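PDB 1VKZ: phosphoribosylamine--glycine ligase from Thermotoga maritima, which catalyses the ATP-dependent joining of glycine to 5-phosphoribosylamine, giving glycinamide ribonucleotide in the second step of de novo IMP biosynthesis. Local coordinates for residues Lys107-Lys111 / Val186-Glu190; Gly205-Ile210 / Phe252-Trp257. All blocks are in the same frame, centred on the assembly; numbering follows the deposited sequence.

Contact 1: residues Lys107-Lys111 / Val186-Glu190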
loop_
_atom_site.group_PDB
_atom_site.type_symbol
_atom_site.label_atom_id
_atom_site.label_comp_id
_atom_site.label_asym_id
_atom_site.label_seq_id
_atom_site.Cartn_x
_atom_site.Cartn_y
_atom_site.Cartn_z
ATOM N N LYS A 107 -1.989 15.022 -4.312
ATOM C CA LYS A 107 -3.385 14.799 -4.094
ATOM C C LYS A 107 -4.243 15.870 -4.774
ATOM O O LYS A 107 -5.358 15.596 -5.153
ATOM C CB LYS A 107 -3.661 14.696 -2.605
ATOM C CG LYS A 107 -3.251 13.371 -2.024
ATOM C CD LYS A 107 -3.704 13.201 -0.562
ATOM C CE LYS A 107 -3.241 11.853 0.033
ATOM N NZ LYS A 107 -4.080 10.748 -0.520
ATOM N N VAL A 108 -3.703 17.073 -4.963
ATOM C CA VAL A 108 -4.390 18.096 -5.727
ATOM C C VAL A 108 -4.474 17.744 -7.201
ATOM O O VAL A 108 -5.548 17.852 -7.801
ATOM C CB VAL A 108 -3.698 19.430 -5.633
ATOM C CG1 VAL A 108 -4.452 20.469 -6.465
ATOM C CG2 VAL A 108 -3.615 19.864 -4.165
ATOM N N TYR A 109 -3.338 17.359 -7.801
ATOM C CA TYR A 109 -3.369 16.918 -9.176
ATOM C C TYR A 109 -4.381 15.807 -9.339
ATOM O O TYR A 109 -5.121 15.797 -10.310
ATOM C CB TYR A 109 -2.003 16.473 -9.668
ATOM C CG TYR A 109 -2.027 15.826 -11.051
ATOM C CD1 TYR A 109 -1.990 16.597 -12.200
ATOM C CD2 TYR A 109 -2.102 14.449 -11.196
ATOM C CE1 TYR A 109 -1.998 16.008 -13.464
ATOM C CE2 TYR A 109 -2.122 13.859 -12.443
ATOM C CZ TYR A 109 -2.067 14.647 -13.563
ATOM O OH TYR A 109 -2.089 14.072 -14.798
ATOM N N ALA A 110 -4.434 14.871 -8.387
ATOM C CA ALA A 110 -5.279 13.699 -8.550
ATOM C C ALA A 110 -6.714 14.120 -8.661
ATOM O O ALA A 110 -7.458 13.600 -9.499
ATOM C CB ALA A 110 -5.070 12.714 -7.393
ATOM N N LYS A 111 -7.099 15.106 -7.857
ATOM C CA LYS A 111 -8.482 15.608 -7.858
ATOM C C LYS A 111 -8.877 16.309 -9.125
ATOM O O LYS A 111 -10.011 16.178 -9.580
ATOM C CB LYS A 111 -8.693 16.564 -6.696
ATOM C CG LYS A 111 -8.907 15.872 -5.418
ATOM C CD LYS A 111 -10.133 14.967 -5.496
ATOM C CE LYS A 111 -10.925 14.933 -4.189
ATOM N NZ LYS A 111 -12.334 14.450 -4.406
ATOM N N VAL A 186 -3.570 22.111 0.329
ATOM C CA VAL A 186 -4.367 21.002 0.829
ATOM C C VAL A 186 -5.667 20.884 0.059
ATOM O O VAL A 186 -6.216 21.856 -0.441
ATOM C CB VAL A 186 -4.670 21.113 2.333
ATOM C CG1 VAL A 186 -3.390 21.197 3.115
ATOM C CG2 VAL A 186 -5.578 22.309 2.641
ATOM N N VAL A 187 -6.123 19.654 -0.066
ATOM C CA VAL A 187 -7.466 19.368 -0.552
ATOM C C VAL A 187 -8.426 19.420 0.646
ATOM O O VAL A 187 -8.140 18.905 1.735
ATOM C CB VAL A 187 -7.573 17.951 -1.228
ATOM C CG1 VAL A 187 -8.950 17.746 -1.871
ATOM C CG2 VAL A 187 -6.442 17.763 -2.265
ATOM N N ILE A 188 -9.571 20.042 0.433
ATOM C CA ILE A 188 -10.638 19.946 1.390
ATOM C C ILE A 188 -11.621 19.030 0.701
ATOM O O ILE A 188 -12.069 19.323 -0.389
ATOM C CB ILE A 188 -11.213 21.321 1.679
ATOM C CG1 ILE A 188 -10.052 22.337 1.857
ATOM C CG2 ILE A 188 -12.114 21.247 2.919
ATOM C CD1 ILE A 188 -10.459 23.791 1.908
ATOM N N ASP A 189 -11.901 17.886 1.304
ATOM C CA ASP A 189 -12.730 16.896 0.668
ATOM C C ASP A 189 -14.049 16.808 1.427
ATOM O O ASP A 189 -14.104 16.852 2.657
ATOM C CB ASP A 189 -12.010 15.539 0.670
ATOM C CG ASP A 189 -11.988 14.846 -0.716
ATOM O OD1 ASP A 189 -12.449 15.462 -1.696
ATOM O OD2 ASP A 189 -11.543 13.671 -0.907
ATOM N N GLU A 190 -15.127 16.713 0.678
ATOM C CA GLU A 190 -16.416 16.445 1.248
ATOM C C GLU A 190 -16.338 15.055 1.858
ATOM O O GLU A 190 -16.019 14.095 1.164
ATOM C CB GLU A 190 -17.443 16.516 0.131
ATOM C CG GLU A 190 -18.778 15.895 0.433
ATOM C CD GLU A 190 -19.608 15.694 -0.823
ATOM O OE1 GLU A 190 -19.102 15.073 -1.825
ATOM O OE2 GLU A 190 -20.770 16.172 -0.782
#
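Val187, Lys111 and Asp189 carry most of the packing between the first turn of helix 107-116 and strand 186-190. The axis of the 107-111 turn passes 8.4 Å from that of strand 186-190 at its closest, with the two chain directions 50° apart, and the backbones come nearest at Val108 and Val187, whose CA atoms are 6.2 Å apart. The CA-to-CB bond of Val187 points toward the helix. Its CG2 methyl lies 3.8 Å from Lys107 O and 4.0 Å from Val108 CG2, while Val187 CG1 meets the aliphatic part of Lys111, 4.0 Å from Lys111 CG. Lys111 is therefore apolar along its stem and charged at its tip: NZ forms a salt bridge to Asp189 OD1 at 2.9 Å, although as a hydrogen bond this is weak. The same ammonium group also donates to Ala122 O and Thr121 OG1, and the other carboxylate oxygen of Asp189 pairs with Lys147, so the buried charges are shared among several partners. Because residues alternate along a strand, Val187 and Asp189 face the helix together, whereas Val186 turns away from it. Lys107 starts toward the strand but its chain leads off to a salt bridge with Glu285, a predicted magnesium ligand; strand 186-190 itself belongs to the predicted ATP-binding region of this ATP-grasp enzyme. The helix thus packs on one face of an antiparallel sheet in which strand 186-190 runs between strands 124-127 and 144-148, with Phe124 touching Val187, Asp189 and Lys111, while Ile188 meets helix 130-137.

Contact 2: residues Gly205-Ile210 / Phe252-Trp257; sequences GRNFVI and FDKTLW
In the ATP-grasp domain, helix 242-261 packs on an antiparallel sheet with 207-210 as one of its edge strands. The alpha-helical segment 252-257 crosses that strand at 147°, axes 9.6 Å apart at closest, with CA atoms nearest at Arg206-Leu256 (5.6 Å) and Phe208-Phe252 (8.0 Å). Gly205 (phi 61°, psi -113°) and Arg206 (-97°, -10°) precede the extended strand. Phe208 (chi1 p, chi2 -86°) points at the helix: Phe252 CB sits over its face in a CH-pi contact, 3.7 Å from the ring centroid. Phe252 (chi1 m, chi2 -66°) sets its own ring 30° from that of Phe208, slid aside with centroids 5.2 Å apart. Leu256, mt, brings CD1 to 3.5 Å from Phe208 CD1, and Ile210, also mt, reaches Phe252 CD2 with its CD1 at 3.8 Å. Arg206 folds back through three m torsions, CD 3.8 Å from Leu256 C, and its guanidinium forms a salt bridge with Glu260. One guanidinium face lies over Trp257 CA, while Arg206 NH1 approaches the indole edge, 3.1 Å from Trp257 CE3.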
loop_
_atom_site.group_PDB
_atom_site.type_symbol
_atom_site.label_atom_id
_atom_site.label_comp_id
_atom_site.label_asym_id
_atom_site.label_seq_id
_atom_site.Cartn_x
_atom_site.Cartn_y
_atom_site.Cartn_z
ATOM N N GLY A 205 -0.921 -0.140 -19.738
ATOM C CA GLY A 205 -1.627 0.805 -20.571
ATOM C C GLY A 205 -3.071 0.785 -20.180
ATOM O O GLY A 205 -3.383 1.164 -19.062
ATOM N N ARG A 206 -3.944 0.314 -21.075
ATOM C CA ARG A 206 -5.385 0.273 -20.821
ATOM C C ARG A 206 -5.882 -1.078 -20.340
ATOM O O ARG A 206 -7.017 -1.191 -19.893
ATOM C CB ARG A 206 -6.152 0.679 -22.071
ATOM C CG ARG A 206 -6.064 2.158 -22.372
ATOM C CD ARG A 206 -7.046 3.016 -21.600
ATOM N NE ARG A 206 -8.404 3.044 -22.157
ATOM C CZ ARG A 206 -8.756 3.683 -23.265
ATOM N NH1 ARG A 206 -7.849 4.337 -23.976
ATOM N NH2 ARG A 206 -10.019 3.651 -23.692
ATOM N N ASN A 207 -5.027 -2.094 -20.409
ATOM C CA ASN A 207 -5.323 -3.397 -19.861
ATOM C C ASN A 207 -5.012 -3.442 -18.389
ATOM O O ASN A 207 -4.011 -2.884 -17.971
ATOM C CB ASN A 207 -4.478 -4.418 -20.578
ATOM C CG ASN A 207 -4.651 -4.322 -22.041
ATOM O OD1 ASN A 207 -5.772 -4.135 -22.497
ATOM N ND2 ASN A 207 -3.549 -4.386 -22.800
ATOM N N PHE A 208 -5.874 -4.098 -17.608
ATOM C CA PHE A 208 -5.631 -4.314 -16.182
ATOM C C PHE A 208 -6.304 -5.596 -15.677
ATOM O O PHE A 208 -7.305 -6.042 -16.237
ATOM C CB PHE A 208 -6.114 -3.109 -15.349
ATOM C CG PHE A 208 -7.593 -2.837 -15.461
ATOM C CD1 PHE A 208 -8.095 -2.065 -16.490
ATOM C CD2 PHE A 208 -8.465 -3.329 -14.540
ATOM C CE1 PHE A 208 -9.465 -1.808 -16.593
ATOM C CE2 PHE A 208 -9.835 -3.088 -14.656
ATOM C CZ PHE A 208 -10.324 -2.327 -15.682
ATOM N N VAL A 209 -5.760 -6.174 -14.609
ATOM C CA VAL A 209 -6.460 -7.238 -13.895
ATOM C C VAL A 209 -6.610 -6.773 -12.478
ATOM O O VAL A 209 -5.673 -6.249 -11.892
ATOM C CB VAL A 209 -5.777 -8.635 -13.997
ATOM C CG1 VAL A 209 -5.252 -8.849 -15.404
ATOM C CG2 VAL A 209 -4.658 -8.839 -13.007
ATOM N N ILE A 210 -7.805 -6.934 -11.927
ATOM C CA ILE A 210 -8.057 -6.584 -10.523
ATOM C C ILE A 210 -7.641 -7.738 -9.629
ATOM O O ILE A 210 -7.969 -8.873 -9.889
ATOM C CB ILE A 210 -9.525 -6.227 -10.305
ATOM C CG1 ILE A 210 -9.870 -4.975 -11.099
ATOM C CG2 ILE A 210 -9.771 -5.964 -8.826
ATOM C CD1 ILE A 210 -11.264 -4.528 -10.981
ATOM N N PHE A 252 -11.323 2.096 -12.848
ATOM C CA PHE A 252 -10.032 1.740 -13.448
ATOM C C PHE A 252 -9.934 2.149 -14.916
ATOM O O PHE A 252 -8.926 2.746 -15.332
ATOM C CB PHE A 252 -9.785 0.248 -13.312
ATOM C CG PHE A 252 -9.195 -0.144 -12.009
ATOM C CD1 PHE A 252 -7.928 0.270 -11.667
ATOM C CD2 PHE A 252 -9.898 -0.941 -11.126
ATOM C CE1 PHE A 252 -7.384 -0.097 -10.454
ATOM C CE2 PHE A 252 -9.356 -1.319 -9.926
ATOM C CZ PHE A 252 -8.108 -0.904 -9.590
ATOM N N ASP A 253 -10.983 1.851 -15.684
ATOM C CA ASP A 253 -11.004 2.220 -17.089
ATOM C C ASP A 253 -10.880 3.726 -17.291
ATOM O O ASP A 253 -10.119 4.162 -18.163
ATOM C CB ASP A 253 -12.259 1.698 -17.805
ATOM C CG ASP A 253 -12.007 0.393 -18.562
ATOM O OD1 ASP A 253 -10.832 0.148 -18.979
ATOM O OD2 ASP A 253 -12.939 -0.432 -18.796
ATOM N N LYS A 254 -11.629 4.517 -16.521
ATOM C CA LYS A 254 -11.676 5.960 -16.758
ATOM C C LYS A 254 -10.373 6.596 -16.317
ATOM O O LYS A 254 -9.899 7.534 -16.939
ATOM C CB LYS A 254 -12.868 6.616 -16.079
ATOM C CG LYS A 254 -14.165 6.733 -16.910
ATOM C CD LYS A 254 -15.238 7.453 -16.059
ATOM C CE LYS A 254 -16.359 8.117 -16.876
ATOM N NZ LYS A 254 -17.483 7.178 -17.247
ATOM N N THR A 255 -9.769 6.028 -15.275
ATOM C CA THR A 255 -8.441 6.427 -14.792
ATOM C C THR A 255 -7.356 6.128 -15.802
ATOM O O THR A 255 -6.487 6.959 -16.053
ATOM C CB THR A 255 -8.122 5.707 -13.482
ATOM O OG1 THR A 255 -9.053 6.112 -12.469
ATOM C CG2 THR A 255 -6.762 6.148 -12.924
ATOM N N LEU A 256 -7.390 4.942 -16.382
ATOM C CA LEU A 256 -6.398 4.581 -17.393
ATOM C C LEU A 256 -6.561 5.340 -18.695
ATOM O O LEU A 256 -5.558 5.708 -19.340
ATOM C CB LEU A 256 -6.418 3.082 -17.632
ATOM C CG LEU A 256 -6.075 2.340 -16.349
ATOM C CD1 LEU A 256 -6.150 0.847 -16.554
ATOM C CD2 LEU A 256 -4.703 2.791 -15.861
ATOM N N TRP A 257 -7.806 5.565 -19.107
ATOM C CA TRP A 257 -8.079 6.424 -20.267
ATOM C C TRP A 257 -7.501 7.820 -20.020
ATOM O O TRP A 257 -6.791 8.365 -20.887
ATOM C CB TRP A 257 -9.576 6.474 -20.600
ATOM C CG TRP A 257 -9.972 7.630 -21.444
ATOM C CD1 TRP A 257 -10.855 8.616 -21.119
ATOM C CD2 TRP A 257 -9.475 7.948 -22.742
ATOM N NE1 TRP A 257 -10.945 9.529 -22.137
ATOM C CE2 TRP A 257 -10.099 9.143 -23.147
ATOM C CE3 TRP A 257 -8.536 7.352 -23.603
ATOM C CZ2 TRP A 257 -9.831 9.742 -24.379
ATOM C CZ3 TRP A 257 -8.262 7.954 -24.824
ATOM C CH2 TRP A 257 -8.907 9.126 -25.199
HETATM O O HOH W 1 -2.641 3.888 -19.689
#

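Contact 1 is complete before contact 2 begins in sequence, and both belong to the ATP-grasp domain. Their centres are 22 Å apart, and their nearest atoms about 8 Å, without touching. Each sets a helix against an antiparallel sheet, but the sheets differ: residues 186-190 form an inner strand of one, while strand 207-210 is an edge strand of the other. Strand 195-204 follows 186-190 closely and pairs with 207-210, so the chain passes directly from one sheet to the next. Two sheets with nucleotide bound between them are the hallmark of the ATP-grasp fold. The helix packed on the first sheet also reaches the second, where Lys107 pairs with Glu285 on strand 280-287.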